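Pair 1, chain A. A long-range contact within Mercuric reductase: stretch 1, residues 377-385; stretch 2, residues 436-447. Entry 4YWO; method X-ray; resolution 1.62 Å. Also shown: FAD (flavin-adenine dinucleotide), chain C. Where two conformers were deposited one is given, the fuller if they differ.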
# COMPACT_ATOMS: atom_id res chain seq x y z
N SER A 377 -7.11 -11.03 11.66
CA SER A 377 -8.52 -10.84 11.19
C SER A 377 -8.59 -10.31 9.74
O SER A 377 -9.72 -10.18 9.22
CB SER A 377 -9.26 -9.80 11.99
OG SER A 377 -9.51 -10.38 13.32
N VAL A 378 -7.47 -9.98 9.12
CA VAL A 378 -7.49 -9.36 7.79
C VAL A 378 -7.30 -10.43 6.75
O VAL A 378 -6.27 -11.16 6.77
CB VAL A 378 -6.37 -8.27 7.75
CG1 VAL A 378 -6.28 -7.60 6.40
CG2 VAL A 378 -6.69 -7.19 8.79
N ALA A 379 -8.25 -10.63 5.80
CA ALA A 379 -8.13 -11.75 4.90
C ALA A 379 -6.81 -11.79 4.18
O ALA A 379 -6.22 -12.82 4.09
CB ALA A 379 -9.23 -11.71 3.82
N LYS A 380 -6.35 -10.64 3.65
CA LYS A 380 -5.15 -10.72 2.87
C LYS A 380 -3.95 -11.18 3.71
O LYS A 380 -3.06 -11.86 3.26
CB LYS A 380 -4.83 -9.34 2.20
CG LYS A 380 -3.65 -9.40 1.23
CD LYS A 380 -3.88 -10.47 0.14
CE LYS A 380 -3.04 -10.41 -1.11
NZ LYS A 380 -3.37 -9.20 -1.92
N ALA A 381 -3.91 -10.77 4.97
CA ALA A 381 -2.81 -11.15 5.89
C ALA A 381 -2.81 -12.68 6.10
O ALA A 381 -1.74 -13.34 6.09
CB ALA A 381 -2.91 -10.42 7.22
N GLU A 382 -3.99 -13.31 6.14
CA GLU A 382 -4.09 -14.76 6.17
C GLU A 382 -3.61 -15.40 4.87
O GLU A 382 -2.82 -16.40 4.86
CB GLU A 382 -5.56 -15.11 6.52
CG GLU A 382 -6.08 -14.50 7.83
CD GLU A 382 -7.61 -14.58 8.11
OE1 GLU A 382 -8.15 -15.67 7.82
OE2 GLU A 382 -8.24 -13.54 8.58
N ILE A 383 -3.99 -14.82 3.75
CA ILE A 383 -3.65 -15.34 2.43
C ILE A 383 -2.13 -15.36 2.15
O ILE A 383 -1.59 -16.33 1.62
CB ILE A 383 -4.39 -14.56 1.31
CG1 ILE A 383 -5.89 -14.84 1.36
CG2 ILE A 383 -3.83 -14.84 -0.11
CD1 ILE A 383 -6.73 -13.87 0.56
N ILE A 384 -1.43 -14.34 2.68
CA ILE A 384 0.01 -14.21 2.44
C ILE A 384 0.86 -14.61 3.63
O ILE A 384 2.03 -14.24 3.68
CB ILE A 384 0.35 -12.77 1.93
CG1 ILE A 384 0.17 -11.70 3.02
CG2 ILE A 384 -0.40 -12.40 0.66
CD1 ILE A 384 0.55 -10.27 2.71
N ASN A 385 0.26 -15.29 4.57
CA ASN A 385 1.00 -15.83 5.73
C ASN A 385 1.71 -14.73 6.51
O ASN A 385 2.92 -14.83 6.84
CB ASN A 385 2.01 -16.90 5.24
CG ASN A 385 1.34 -18.19 4.84
OD1 ASN A 385 0.15 -18.37 5.08
ND2 ASN A 385 2.11 -19.12 4.23
N MET A 436 -10.45 -2.29 -1.88
CA MET A 436 -10.26 -3.46 -2.72
C MET A 436 -10.08 -4.67 -1.83
O MET A 436 -9.24 -4.68 -0.89
CB MET A 436 -9.06 -3.32 -3.64
CG MET A 436 -8.91 -4.47 -4.54
SD MET A 436 -10.23 -4.46 -5.85
CE MET A 436 -10.22 -6.04 -6.38
N PHE A 437 -10.85 -5.72 -2.11
CA PHE A 437 -10.64 -7.01 -1.42
C PHE A 437 -9.85 -7.95 -2.30
O PHE A 437 -10.16 -7.99 -3.54
CB PHE A 437 -12.02 -7.67 -1.14
CG PHE A 437 -11.90 -8.91 -0.32
CD1 PHE A 437 -11.76 -8.87 1.06
CD2 PHE A 437 -11.96 -10.05 -0.93
CE1 PHE A 437 -11.66 -10.07 1.77
CE2 PHE A 437 -11.88 -11.27 -0.24
CZ PHE A 437 -11.74 -11.27 1.11
N PRO A 438 -8.85 -8.72 -1.80
CA PRO A 438 -8.34 -8.69 -0.42
C PRO A 438 -7.02 -7.91 -0.48
O PRO A 438 -6.06 -8.30 -1.24
CB PRO A 438 -8.12 -10.16 -0.12
CG PRO A 438 -7.83 -10.77 -1.47
CD PRO A 438 -8.38 -9.87 -2.54
N THR A 439 -6.91 -6.87 0.31
CA THR A 439 -5.69 -6.06 0.49
C THR A 439 -5.41 -5.89 1.93
O THR A 439 -6.32 -5.96 2.77
CB THR A 439 -5.78 -4.68 -0.21
OG1 THR A 439 -6.90 -3.89 0.28
CG2 THR A 439 -5.87 -4.86 -1.74
N ILE A 440 -4.17 -5.58 2.25
CA ILE A 440 -3.85 -5.15 3.66
C ILE A 440 -4.52 -3.82 3.99
O ILE A 440 -5.00 -3.65 5.10
CB ILE A 440 -2.34 -5.16 3.88
CG1 ILE A 440 -1.70 -6.58 3.63
CG2 ILE A 440 -2.02 -4.65 5.32
CD1 ILE A 440 -2.14 -7.60 4.62
N ALA A 441 -4.60 -2.94 3.03
CA ALA A 441 -5.18 -1.60 3.22
C ALA A 441 -6.62 -1.61 3.67
O ALA A 441 -7.10 -0.66 4.33
CB ALA A 441 -4.98 -0.78 2.02
N GLU A 442 -7.38 -2.63 3.28
CA GLU A 442 -8.75 -2.59 3.77
C GLU A 442 -8.85 -2.77 5.27
O GLU A 442 -9.92 -2.41 5.84
CB GLU A 442 -9.72 -3.62 3.20
CG GLU A 442 -9.40 -4.29 1.99
CD GLU A 442 -10.19 -5.59 1.86
OE1 GLU A 442 -11.43 -5.56 1.68
OE2 GLU A 442 -9.58 -6.66 1.86
N SER A 443 -7.73 -3.09 5.95
CA SER A 443 -7.67 -3.02 7.43
C SER A 443 -8.01 -1.63 7.97
O SER A 443 -8.56 -1.53 9.07
CB SER A 443 -6.33 -3.46 7.96
OG SER A 443 -5.33 -2.54 7.55
N LEU A 444 -7.80 -0.56 7.21
CA LEU A 444 -8.20 0.80 7.64
C LEU A 444 -9.72 0.91 7.76
O LEU A 444 -10.23 1.49 8.68
CB LEU A 444 -7.68 1.87 6.67
CG LEU A 444 -6.15 1.93 6.69
CD1 LEU A 444 -5.69 2.87 5.59
CD2 LEU A 444 -5.62 2.48 8.00
N ARG A 445 -10.44 0.27 6.83
CA ARG A 445 -11.89 0.31 6.90
C ARG A 445 -12.38 -0.69 7.96
O ARG A 445 -13.31 -0.40 8.67
CB ARG A 445 -12.48 0.02 5.49
CG ARG A 445 -14.02 -0.07 5.45
CD ARG A 445 -14.56 -0.06 3.99
NE ARG A 445 -16.01 -0.07 4.06
CZ ARG A 445 -16.72 -1.13 4.35
NH1 ARG A 445 -16.15 -2.32 4.60
NH2 ARG A 445 -18.03 -0.97 4.41
N LEU A 446 -11.70 -1.82 8.14
CA LEU A 446 -12.12 -2.78 9.14
C LEU A 446 -11.97 -2.27 10.50
O LEU A 446 -12.89 -2.49 11.41
CB LEU A 446 -11.35 -4.08 8.98
CG LEU A 446 -11.57 -4.88 7.69
CD1 LEU A 446 -10.55 -5.97 7.53
CD2 LEU A 446 -13.04 -5.38 7.67
N VAL A 447 -10.89 -1.55 10.79
CA VAL A 447 -10.82 -0.95 12.11
C VAL A 447 -11.83 0.15 12.32
O VAL A 447 -12.31 0.38 13.44
CB VAL A 447 -9.36 -0.52 12.47
CG1 VAL A 447 -8.90 0.70 11.72
CG2 VAL A 447 -9.15 -0.33 13.98
PA FAD C . -22.40 -14.75 -5.18
O1A FAD C . -21.43 -14.77 -4.02
O2A FAD C . -22.25 -15.75 -6.30
O5B FAD C . -23.90 -14.88 -4.59
C5B FAD C . -24.80 -15.84 -5.12
C4B FAD C . -25.08 -16.91 -4.07
O4B FAD C . -26.50 -17.04 -3.88
C3B FAD C . -24.53 -18.26 -4.49
O3B FAD C . -23.58 -18.72 -3.53
C2B FAD C . -25.72 -19.20 -4.54
O2B FAD C . -25.53 -20.28 -3.61
C1B FAD C . -26.93 -18.38 -4.14
N9A FAD C . -27.93 -18.39 -5.24
C8A FAD C . -27.67 -18.07 -6.53
N7A FAD C . -28.79 -18.17 -7.29
C5A FAD C . -29.80 -18.56 -6.48
C6A FAD C . -31.24 -18.86 -6.63
N6A FAD C . -31.85 -18.76 -7.83
N1A FAD C . -31.93 -19.24 -5.53
C2A FAD C . -31.33 -19.34 -4.32
N3A FAD C . -30.02 -19.09 -4.11
C4A FAD C . -29.22 -18.70 -5.13
N1 FAD C . -13.52 -9.77 -6.59
C2 FAD C . -12.67 -8.95 -5.91
O2 FAD C . -13.11 -7.89 -5.43
N3 FAD C . -11.37 -9.25 -5.72
C4 FAD C . -10.82 -10.37 -6.20
O4 FAD C . -9.61 -10.62 -6.02
C4X FAD C . -11.68 -11.32 -6.96
N5 FAD C . -11.20 -12.47 -7.47
C5X FAD C . -12.01 -13.31 -8.16
C6 FAD C . -11.49 -14.49 -8.68
C7 FAD C . -12.32 -15.36 -9.38
C7M FAD C . -11.76 -16.64 -9.94
C8 FAD C . -13.75 -15.03 -9.58
C8M FAD C . -14.65 -15.97 -10.34
C9 FAD C . -14.27 -13.85 -9.06
C9A FAD C . -13.45 -12.98 -8.36
N10 FAD C . -13.97 -11.78 -7.83
C10 FAD C . -13.10 -10.93 -7.12
C1' FAD C . -15.38 -11.43 -8.01
C2' FAD C . -16.14 -11.71 -6.72
O2' FAD C . -15.88 -13.05 -6.29
C3' FAD C . -17.64 -11.52 -6.92
O3' FAD C . -17.89 -10.24 -7.50
C4' FAD C . -18.39 -11.63 -5.60
O4' FAD C . -18.30 -12.97 -5.11
C5' FAD C . -19.85 -11.25 -5.76
O5' FAD C . -20.62 -11.86 -4.73
P FAD C . -22.22 -11.98 -4.87
O1P FAD C . -22.79 -12.30 -3.51
O2P FAD C . -22.72 -10.77 -5.63
O3P FAD C . -22.40 -13.27 -5.81
O HOH W 1 -7.97 -8.26 3.19

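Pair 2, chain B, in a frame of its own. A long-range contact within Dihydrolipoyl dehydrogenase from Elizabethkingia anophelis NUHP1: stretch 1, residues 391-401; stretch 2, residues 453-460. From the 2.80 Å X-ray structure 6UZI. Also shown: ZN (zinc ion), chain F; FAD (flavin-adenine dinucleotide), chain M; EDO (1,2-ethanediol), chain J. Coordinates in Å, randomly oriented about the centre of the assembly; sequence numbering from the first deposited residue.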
# COMPACT_ATOMS: atom_id res chain seq x y z
N ALA B 391 12.84 -10.95 0.93
CA ALA B 391 13.21 -11.24 2.31
C ALA B 391 12.13 -10.87 3.32
O ALA B 391 12.27 -11.23 4.50
CB ALA B 391 14.51 -10.52 2.67
N LEU B 392 11.07 -10.19 2.88
CA LEU B 392 9.98 -9.80 3.77
C LEU B 392 9.06 -10.99 4.05
O LEU B 392 8.69 -11.73 3.13
CB LEU B 392 9.15 -8.68 3.14
CG LEU B 392 9.81 -7.31 2.96
CD1 LEU B 392 8.84 -6.35 2.27
CD2 LEU B 392 10.25 -6.76 4.30
N GLY B 393 8.69 -11.15 5.32
CA GLY B 393 7.73 -12.18 5.67
C GLY B 393 6.39 -11.96 5.01
O GLY B 393 5.70 -12.92 4.66
N ARG B 394 5.99 -10.70 4.83
CA ARG B 394 4.75 -10.40 4.12
C ARG B 394 4.79 -10.91 2.68
O ARG B 394 3.80 -11.48 2.20
CB ARG B 394 4.48 -8.89 4.16
CG ARG B 394 3.10 -8.51 3.68
CD ARG B 394 2.04 -9.06 4.61
NE ARG B 394 0.69 -8.91 4.09
CZ ARG B 394 0.04 -9.86 3.42
NH1 ARG B 394 0.62 -11.03 3.19
NH2 ARG B 394 -1.20 -9.64 2.98
N SER B 395 5.92 -10.74 1.99
CA SER B 395 6.03 -11.19 0.61
C SER B 395 6.00 -12.71 0.52
O SER B 395 5.40 -13.27 -0.42
CB SER B 395 7.30 -10.66 -0.04
OG SER B 395 7.44 -9.28 0.18
N ARG B 396 6.64 -13.40 1.46
CA ARG B 396 6.58 -14.86 1.45
C ARG B 396 5.15 -15.35 1.62
O ARG B 396 4.76 -16.36 1.02
CB ARG B 396 7.47 -15.43 2.56
CG ARG B 396 8.95 -15.48 2.24
CD ARG B 396 9.74 -15.94 3.45
NE ARG B 396 11.18 -15.99 3.21
CZ ARG B 396 12.06 -15.19 3.80
NH1 ARG B 396 13.35 -15.31 3.52
NH2 ARG B 396 11.65 -14.28 4.68
N ALA B 397 4.35 -14.66 2.42
CA ALA B 397 2.99 -15.12 2.68
C ALA B 397 2.09 -14.91 1.48
O ALA B 397 1.18 -15.72 1.24
CB ALA B 397 2.42 -14.42 3.91
N SER B 398 2.31 -13.84 0.71
CA SER B 398 1.46 -13.51 -0.44
C SER B 398 2.01 -14.02 -1.77
O SER B 398 1.27 -14.01 -2.76
CB SER B 398 1.27 -12.00 -0.54
OG SER B 398 2.42 -11.37 -1.09
N MET B 399 3.27 -14.45 -1.81
CA MET B 399 4.01 -14.86 -3.01
C MET B 399 4.34 -13.70 -3.93
O MET B 399 4.82 -13.92 -5.04
CB MET B 399 3.29 -15.96 -3.79
CG MET B 399 3.00 -17.19 -2.97
SD MET B 399 2.63 -18.64 -3.99
CE MET B 399 0.94 -18.30 -4.42
N ASP B 400 4.13 -12.45 -3.49
CA ASP B 400 4.52 -11.28 -4.26
C ASP B 400 5.91 -10.85 -3.79
O ASP B 400 6.08 -9.90 -3.02
CB ASP B 400 3.49 -10.17 -4.13
CG ASP B 400 2.12 -10.57 -4.68
OD1 ASP B 400 2.08 -11.26 -5.72
OD2 ASP B 400 1.09 -10.23 -4.07
N THR B 401 6.92 -11.56 -4.28
CA THR B 401 8.28 -11.48 -3.75
C THR B 401 9.26 -10.73 -4.64
O THR B 401 10.42 -10.58 -4.25
CB THR B 401 8.82 -12.89 -3.51
OG1 THR B 401 8.71 -13.65 -4.71
CG2 THR B 401 8.01 -13.56 -2.42
N HIS B 453 4.48 -4.58 11.29
CA HIS B 453 4.96 -5.90 10.93
C HIS B 453 3.80 -6.88 10.95
O HIS B 453 3.07 -6.94 11.95
CB HIS B 453 6.05 -6.36 11.90
CG HIS B 453 6.59 -7.73 11.62
ND1 HIS B 453 7.78 -7.94 10.96
CD2 HIS B 453 6.10 -8.96 11.92
CE1 HIS B 453 8.00 -9.24 10.86
NE2 HIS B 453 7.00 -9.88 11.44
N PRO B 454 3.61 -7.70 9.90
CA PRO B 454 4.37 -7.70 8.65
C PRO B 454 3.74 -6.85 7.54
O PRO B 454 2.57 -7.03 7.23
CB PRO B 454 4.36 -9.18 8.26
CG PRO B 454 3.04 -9.67 8.77
CD PRO B 454 2.73 -8.87 10.01
N THR B 455 4.51 -5.94 6.94
CA THR B 455 4.05 -5.13 5.83
C THR B 455 5.16 -5.01 4.80
O THR B 455 6.32 -5.30 5.08
CB THR B 455 3.62 -3.73 6.26
OG1 THR B 455 4.73 -3.08 6.90
CG2 THR B 455 2.43 -3.79 7.21
N TYR B 456 4.79 -4.56 3.60
CA TYR B 456 5.80 -4.34 2.57
C TYR B 456 6.66 -3.13 2.90
O TYR B 456 7.81 -3.05 2.46
CB TYR B 456 5.14 -4.20 1.21
CG TYR B 456 4.38 -5.43 0.79
CD1 TYR B 456 2.99 -5.42 0.71
CD2 TYR B 456 5.05 -6.62 0.53
CE1 TYR B 456 2.29 -6.55 0.36
CE2 TYR B 456 4.36 -7.76 0.17
CZ TYR B 456 2.98 -7.72 0.08
OH TYR B 456 2.29 -8.85 -0.28
N THR B 457 6.12 -2.17 3.67
CA THR B 457 6.87 -0.97 4.01
C THR B 457 8.06 -1.25 4.91
O THR B 457 8.96 -0.41 5.00
CB THR B 457 5.96 0.06 4.68
OG1 THR B 457 5.33 -0.52 5.83
CG2 THR B 457 4.88 0.54 3.71
N GLU B 458 8.11 -2.43 5.55
CA GLU B 458 9.29 -2.76 6.35
C GLU B 458 10.54 -2.80 5.49
O GLU B 458 11.65 -2.59 5.99
CB GLU B 458 9.10 -4.11 7.06
CG GLU B 458 7.95 -4.15 8.04
CD GLU B 458 8.01 -5.35 8.96
OE1 GLU B 458 7.49 -6.42 8.58
OE2 GLU B 458 8.59 -5.22 10.06
N ALA B 459 10.38 -3.05 4.18
CA ALA B 459 11.52 -3.00 3.29
C ALA B 459 12.09 -1.60 3.20
O ALA B 459 13.30 -1.43 3.06
CB ALA B 459 11.12 -3.50 1.90
N ILE B 460 11.24 -0.58 3.33
CA ILE B 460 11.74 0.79 3.37
C ILE B 460 12.58 0.99 4.63
O ILE B 460 13.70 1.51 4.57
CB ILE B 460 10.59 1.79 3.30
CG1 ILE B 460 9.72 1.51 2.08
CG2 ILE B 460 11.13 3.20 3.21
CD1 ILE B 460 8.45 2.33 2.07
ZN ZN F . 9.73 -6.83 10.98
PA FAD M . 6.92 -14.22 21.27
O1A FAD M . 6.98 -14.14 19.79
O2A FAD M . 5.47 -14.28 21.78
O5B FAD M . 7.61 -15.59 21.73
C5B FAD M . 8.94 -15.57 22.28
C4B FAD M . 9.41 -17.00 22.38
O4B FAD M . 9.97 -17.24 23.68
C3B FAD M . 8.34 -18.09 22.17
O3B FAD M . 8.54 -18.81 20.97
C2B FAD M . 8.48 -19.00 23.41
O2B FAD M . 8.48 -20.38 23.06
C1B FAD M . 9.84 -18.61 23.95
N9A FAD M . 10.02 -18.81 25.39
C8A FAD M . 9.21 -18.35 26.39
N7A FAD M . 9.67 -18.58 27.60
C5A FAD M . 10.86 -19.24 27.37
C6A FAD M . 11.86 -19.73 28.25
N6A FAD M . 11.79 -19.65 29.58
N1A FAD M . 12.94 -20.32 27.69
C2A FAD M . 13.02 -20.40 26.36
N3A FAD M . 12.15 -19.97 25.44
C4A FAD M . 11.10 -19.39 26.02
N1 FAD M . 1.27 -8.94 15.88
C2 FAD M . 1.52 -8.03 14.91
O2 FAD M . 2.25 -7.06 15.10
N3 FAD M . 0.94 -8.19 13.65
C4 FAD M . 0.12 -9.24 13.27
O4 FAD M . -0.32 -9.29 12.12
C4X FAD M . -0.13 -10.20 14.32
N5 FAD M . -0.87 -11.24 14.05
C5X FAD M . -1.05 -12.18 15.05
C6 FAD M . -1.82 -13.32 14.78
C7 FAD M . -1.99 -14.31 15.74
C7M FAD M . -2.83 -15.52 15.41
C8 FAD M . -1.38 -14.18 17.00
C8M FAD M . -1.49 -15.27 18.03
C9 FAD M . -0.64 -13.04 17.28
C9A FAD M . -0.47 -12.04 16.32
N10 FAD M . 0.31 -10.90 16.57
C10 FAD M . 0.50 -9.97 15.59
C1' FAD M . 1.06 -10.80 17.82
C2' FAD M . 2.52 -11.18 17.66
O2' FAD M . 2.65 -12.59 17.47
C3' FAD M . 3.32 -10.74 18.89
O3' FAD M . 2.99 -9.39 19.18
C4' FAD M . 4.82 -10.88 18.69
O4' FAD M . 5.10 -12.24 18.37
C5' FAD M . 5.62 -10.47 19.91
O5' FAD M . 6.57 -11.54 20.12
P FAD M . 7.70 -11.43 21.26
O1P FAD M . 9.11 -11.30 20.82
O2P FAD M . 7.31 -10.38 22.26
O3P FAD M . 7.44 -12.86 21.91
C1 EDO J . 3.05 -13.57 -8.46
O1 EDO J . 2.63 -13.45 -9.83
C2 EDO J . 4.51 -14.03 -8.33
O2 EDO J . 4.60 -15.36 -7.78
O HOH W 2 7.32 -8.50 6.01

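In both pairs a short helix lies against a loop that enters through a cis proline and then turns into a second helix. Fourteen central residues superpose with an RMSD of 0.5 Å, and the proline and threonine of the loop coincide almost exactly: A:Pro438 with B:Pro454, A:Thr439 with B:Thr455. The first helix is preceded by an N-cap residue, A:Val378 or B:Leu392, and its closest backbone approach to the proline comes at A:Lys380 in pair 1 and B:Arg394 in pair 2, where the CA atoms stand 5.0 and 5.3 Å apart.

The carbonyl just before the cis proline meets the flavin in both. FAD N3 donates to A:Phe437 O at 2.8 Å in pair 1 and to B:His453 O at 3.0 Å in pair 2, so the side chain at this position can vary while the backbone contact stays. In pair 1 that side chain is apolar and serves the interface: A:Phe437 CE1 lies 3.6 Å from A:Ala379 CB. In pair 2 A:Ala379 is matched by B:Gly393, which offers no methyl, and B:His453 instead binds zinc through ND1 at 2.2 Å. The ion is also held by B:Glu458 OE2 at 2.2 Å, the match of A:Glu442.

The basic position keeps its first two rotamers, t then p, but not its chemistry at the tip. A:Lys380 NZ donates to A:Pro438 O at 2.9 Å, bonding the helix directly to the loop. B:Arg394 runs past the equivalent carbonyl, with its CD 3.4 Å from B:Pro454 O, and its NH1 and NH2 are hydrogen-bonded elsewhere in the structure. Its aliphatic part packs on the tyrosine ring, with B:Arg394 CG over the face of the B:Tyr456 ring, 3.8 Å from the centroid, a CH-pi contact, and the guanidinium has B:Tyr456 OH over one face.

That tyrosine marks the sharpest divergence. Its match, A:Ile440, fills the space with a branched aliphatic chain, and its CD1 lies 3.9 Å from A:Ala381 CB and 4.2 Å from A:Ile384 CD1. Pair 2 puts a longer, aromatic side chain here and sets serine hydroxyls at the edge of its ring. B:Ser395 and B:Ser398 replace A:Ala381 and A:Ile384; B:Ser398 OG and B:Tyr456 OH share a hydrogen bond of 2.7 Å. An all-apolar cluster thus becomes a ring with a polar end.

At the N-cap the exchange runs between branched side chains of different reach. A:Val378 CG2 meets A:Ser443 CB at 3.8 Å, while B:Leu392 CD1 meets B:Ala459 CB at 3.7 Å; the serine's hydroxyl is turned to the backbone of its own stretch, A:Ser443 OG donating to A:Ile440 O at 2.7 Å.

Water completes the joint in each. In pair 1 it accepts from A:Lys380 N at 2.9 Å and donates to A:Thr439 O at 2.9 Å and A:Glu442 OE2 at 2.6 Å. In pair 2 it accepts from B:Arg394 N at 2.8 Å and donates weakly to B:Glu458 OE1 at 3.3 Å. The rule is a fixed proline-threonine frame, with aliphatic or aromatic filling allowed beside it.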